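Local coordinates for protein polyketide synthase PksJ (Bacillus subtilis subsp. subtilis, PDB 4J1Q) that carries a ketoreductase domain of the bacillaene assembly line that binds NADPH and catalyses stereoselective reduction of alpha- and beta-keto groups, at residues E55-D60 with K149-I154. Sequence-based numbering, arbitrary orientation.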
ATOM      1  N   GLU A  55       2.891 -21.309 -12.746  1.00 95.47           N
ATOM      2  CA  GLU A  55       3.507 -22.426 -13.462  1.00100.42           C
ATOM      3  C   GLU A  55       2.848 -22.727 -14.808  1.00100.39           C
ATOM      4  O   GLU A  55       1.626 -22.624 -14.966  1.00100.52           O
ATOM      5  CB  GLU A  55       3.549 -23.683 -12.590  1.00106.36           C
ATOM      6  CG  GLU A  55       4.530 -23.598 -11.431  1.00116.03           C
ATOM      7  CD  GLU A  55       5.922 -23.167 -11.863  1.00121.63           C
ATOM      8  OE1 GLU A  55       6.426 -23.687 -12.881  1.00120.06           O
ATOM      9  OE2 GLU A  55       6.513 -22.304 -11.177  1.00126.15           O
ATOM     10  N   ARG A  56       3.696 -23.044 -15.781  1.00101.29           N
ATOM     11  CA  ARG A  56       3.281 -23.405 -17.126  1.00107.47           C
ATOM     12  C   ARG A  56       2.146 -24.407 -17.039  1.00108.55           C
ATOM     13  O   ARG A  56       1.162 -24.331 -17.784  1.00110.24           O
ATOM     14  CB  ARG A  56       4.451 -24.073 -17.835  1.00113.83           C
ATOM     15  CG  ARG A  56       4.983 -25.265 -17.050  1.00122.01           C
ATOM     16  CD  ARG A  56       6.103 -26.011 -17.763  1.00125.39           C
ATOM     17  NE  ARG A  56       6.654 -27.059 -16.901  1.00131.55           N
ATOM     18  CZ  ARG A  56       7.148 -28.218 -17.333  1.00131.06           C
ATOM     19  NH1 ARG A  56       7.152 -28.499 -18.628  1.00137.59           N
ATOM     20  NH2 ARG A  56       7.623 -29.104 -16.467  1.00125.54           N
ATOM     21  N   SER A  57       2.359 -25.409 -16.194  1.00108.10           N
ATOM     22  CA  SER A  57       1.416 -26.487 -16.025  1.00110.71           C
ATOM     23  C   SER A  57       0.093 -25.882 -15.611  1.00108.34           C
ATOM     24  O   SER A  57      -0.964 -26.216 -16.156  1.00109.86           O
ATOM     25  CB  SER A  57       1.897 -27.415 -14.921  1.00112.54           C
ATOM     26  OG  SER A  57       1.957 -26.715 -13.698  1.00100.41           O
ATOM     27  N   VAL A  58       0.173 -24.958 -14.659  1.00102.49           N
ATOM     28  CA  VAL A  58      -1.016 -24.338 -14.103  1.00 94.69           C
ATOM     29  C   VAL A  58      -1.797 -23.688 -15.230  1.00 90.57           C
ATOM     30  O   VAL A  58      -2.996 -23.916 -15.391  1.00 87.77           O
ATOM     31  CB  VAL A  58      -0.654 -23.251 -13.072  1.00 90.49           C
ATOM     32  CG1 VAL A  58      -1.912 -22.562 -12.568  1.00 82.59           C
ATOM     33  CG2 VAL A  58       0.144 -23.849 -11.927  1.00 87.76           C
ATOM     34  N   THR A  59      -1.078 -22.924 -16.040  1.00 94.12           N
ATOM     35  CA  THR A  59      -1.674 -22.209 -17.149  1.00 99.00           C
ATOM     36  C   THR A  59      -2.470 -23.154 -18.040  1.00108.26           C
ATOM     37  O   THR A  59      -3.650 -22.930 -18.322  1.00108.94           O
ATOM     38  CB  THR A  59      -0.591 -21.552 -18.015  1.00 98.08           C
ATOM     39  OG1 THR A  59       0.323 -20.828 -17.183  1.00 99.25           O
ATOM     40  CG2 THR A  59      -1.226 -20.618 -19.006  1.00 99.75           C
ATOM     41  N   ASP A  60      -1.805 -24.205 -18.493  1.00112.35           N
ATOM     42  CA  ASP A  60      -2.410 -25.108 -19.455  1.00119.37           C
ATOM     43  C   ASP A  60      -3.624 -25.821 -18.871  1.00113.19           C
ATOM     44  O   ASP A  60      -4.687 -25.886 -19.504  1.00103.28           O
ATOM     45  CB  ASP A  60      -1.378 -26.110 -19.958  1.00128.48           C
ATOM     46  CG  ASP A  60      -0.282 -25.451 -20.760  1.00134.57           C
ATOM     47  OD1 ASP A  60      -0.463 -24.279 -21.158  1.00133.39           O
ATOM     48  OD2 ASP A  60       0.760 -26.097 -20.985  1.00143.96           O
ATOM     49  N   LYS A 149       0.760 -23.235  -3.667  1.00 73.28           N
ATOM     50  CA  LYS A 149       1.332 -23.919  -4.838  1.00 81.82           C
ATOM     51  C   LYS A 149       0.212 -24.350  -5.757  1.00 80.94           C
ATOM     52  O   LYS A 149      -0.291 -25.462  -5.641  1.00 80.31           O
ATOM     53  CB  LYS A 149       2.151 -25.158  -4.437  1.00 91.20           C
ATOM     54  CG  LYS A 149       3.004 -25.000  -3.183  1.00 99.42           C
ATOM     55  CD  LYS A 149       4.185 -24.078  -3.424  1.00104.78           C
ATOM     56  CE  LYS A 149       5.453 -24.868  -3.676  1.00111.42           C
ATOM     57  NZ  LYS A 149       6.371 -24.032  -4.495  1.00121.08           N
ATOM     58  N   PRO A 150      -0.224 -23.449  -6.643  1.00 78.11           N
ATOM     59  CA  PRO A 150      -1.419 -23.752  -7.423  1.00 80.52           C
ATOM     60  C   PRO A 150      -1.253 -24.960  -8.374  1.00 88.87           C
ATOM     61  O   PRO A 150      -2.173 -25.772  -8.488  1.00 91.51           O
ATOM     62  CB  PRO A 150      -1.685 -22.449  -8.192  1.00 72.81           C
ATOM     63  CG  PRO A 150      -0.373 -21.747  -8.237  1.00 68.46           C
ATOM     64  CD  PRO A 150       0.366 -22.143  -6.986  1.00 73.52           C
ATOM     65  N   GLU A 151      -0.096 -25.098  -9.020  1.00 88.74           N
ATOM     66  CA  GLU A 151       0.087 -26.178  -9.999  1.00 99.82           C
ATOM     67  C   GLU A 151      -0.199 -27.522  -9.356  1.00103.09           C
ATOM     68  O   GLU A 151      -0.845 -28.386  -9.947  1.00109.88           O
ATOM     69  CB  GLU A 151       1.505 -26.183 -10.564  1.00 98.96           C
ATOM     70  CG  GLU A 151       2.580 -26.260  -9.496  1.00 97.83           C
ATOM     71  CD  GLU A 151       2.505 -25.089  -8.541  1.00 89.61           C
ATOM     72  OE1 GLU A 151       2.924 -25.232  -7.378  1.00 95.02           O
ATOM     73  OE2 GLU A 151       1.994 -24.036  -8.952  1.00 81.58           O
ATOM     74  N   GLU A 152       0.307 -27.701  -8.146  1.00103.57           N
ATOM     75  CA  GLU A 152       0.163 -28.964  -7.454  1.00109.92           C
ATOM     76  C   GLU A 152      -1.305 -29.300  -7.231  1.00112.70           C
ATOM     77  O   GLU A 152      -1.717 -30.438  -7.417  1.00123.87           O
ATOM     78  CB  GLU A 152       0.950 -28.954  -6.145  1.00102.06           C
ATOM     79  CG  GLU A 152       2.423 -28.637  -6.363  1.00104.44           C
ATOM     80  CD  GLU A 152       3.270 -28.832  -5.129  1.00113.22           C
ATOM     81  OE1 GLU A 152       2.711 -29.200  -4.075  1.00113.52           O
ATOM     82  OE2 GLU A 152       4.499 -28.626  -5.221  1.00116.94           O
ATOM     83  N   MET A 153      -2.119 -28.287  -6.986  1.00114.11           N
ATOM     84  CA  MET A 153      -3.549 -28.513  -6.881  1.00115.50           C
ATOM     85  C   MET A 153      -4.219 -28.601  -8.253  1.00124.34           C
ATOM     86  O   MET A 153      -4.132 -27.672  -9.058  1.00128.02           O
ATOM     87  CB  MET A 153      -4.200 -27.422  -6.047  1.00108.68           C
ATOM     88  CG  MET A 153      -5.558 -27.815  -5.511  1.00110.55           C
ATOM     89  SD  MET A 153      -6.303 -26.478  -4.574  1.00118.61           S
ATOM     90  CE  MET A 153      -6.937 -27.401  -3.181  1.00110.92           C
ATOM     91  N   ILE A 154      -4.892 -29.716  -8.518  1.00127.00           N
ATOM     92  CA  ILE A 154      -5.665 -29.841  -9.752  1.00132.21           C
ATOM     93  C   ILE A 154      -7.155 -29.894  -9.449  1.00125.39           C
ATOM     94  O   ILE A 154      -7.959 -30.335 -10.267  1.00124.02           O
ATOM     95  CB  ILE A 154      -5.234 -31.066 -10.589  1.00136.31           C
ATOM     96  CG1 ILE A 154      -3.908 -30.789 -11.306  1.00131.65           C
ATOM     97  CG2 ILE A 154      -6.305 -31.417 -11.611  1.00131.62           C
ATOM     98  CD1 ILE A 154      -2.673 -31.066 -10.467  1.00122.84           C
TER
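The carboxylate of E151 meets E55 through one of its faces: the aliphatic CG of E55 stands over it, 3.8 Å from E151 CD and 3.6 Å from E151 OE2. The P150 ring lies to the other side of that plane, and the methyl CG2 of V58 lies close to the plane on the OE2 side, though its modelled position is doubtful. E55's own carboxylate is turned 88° from E151's and carries its charge away, so methylene rather than oxygen makes this approach; E55 OE2 and E151 OE2 remain 5.3 Å apart. Like charges at that spacing might slightly raise the proton affinity of either group.

E151 reaches this position through two bends: CG sits between its backbone N and carbonyl carbon (chi1 55°), and chi2 of -60° folds the chain back beside the proline. Its CB receives S57 OG at 3.2 Å, a polar-to-aliphatic touch with no hydrogen bond. V58 CG2 also lies 4.3 Å from P150 CG, a modest apolar contact, whereas its modelled approach to CA and CB of E151 is too close for carbons and carries no weight. The backbones are near here, with V58 CA and E151 CA separated by 4.6 Å. No hydrogen bond spans the segments, making this a van der Waals contact.

E55 occupies the N-cap position, and its carbonyl O takes bonds from both N and OG1 of T59, tying the first turn together. That turn opens helix 56-65, which follows strand 46-52. Its partner is the loop joining strand 140-147 to helix 156-164, and strand 108-115 runs between the two strands. The contact belongs to the N-terminal Rossmann-like half, consistent with the structural subdomain of polyketide ketoreductases, while the NADPH pocket is built from later residues.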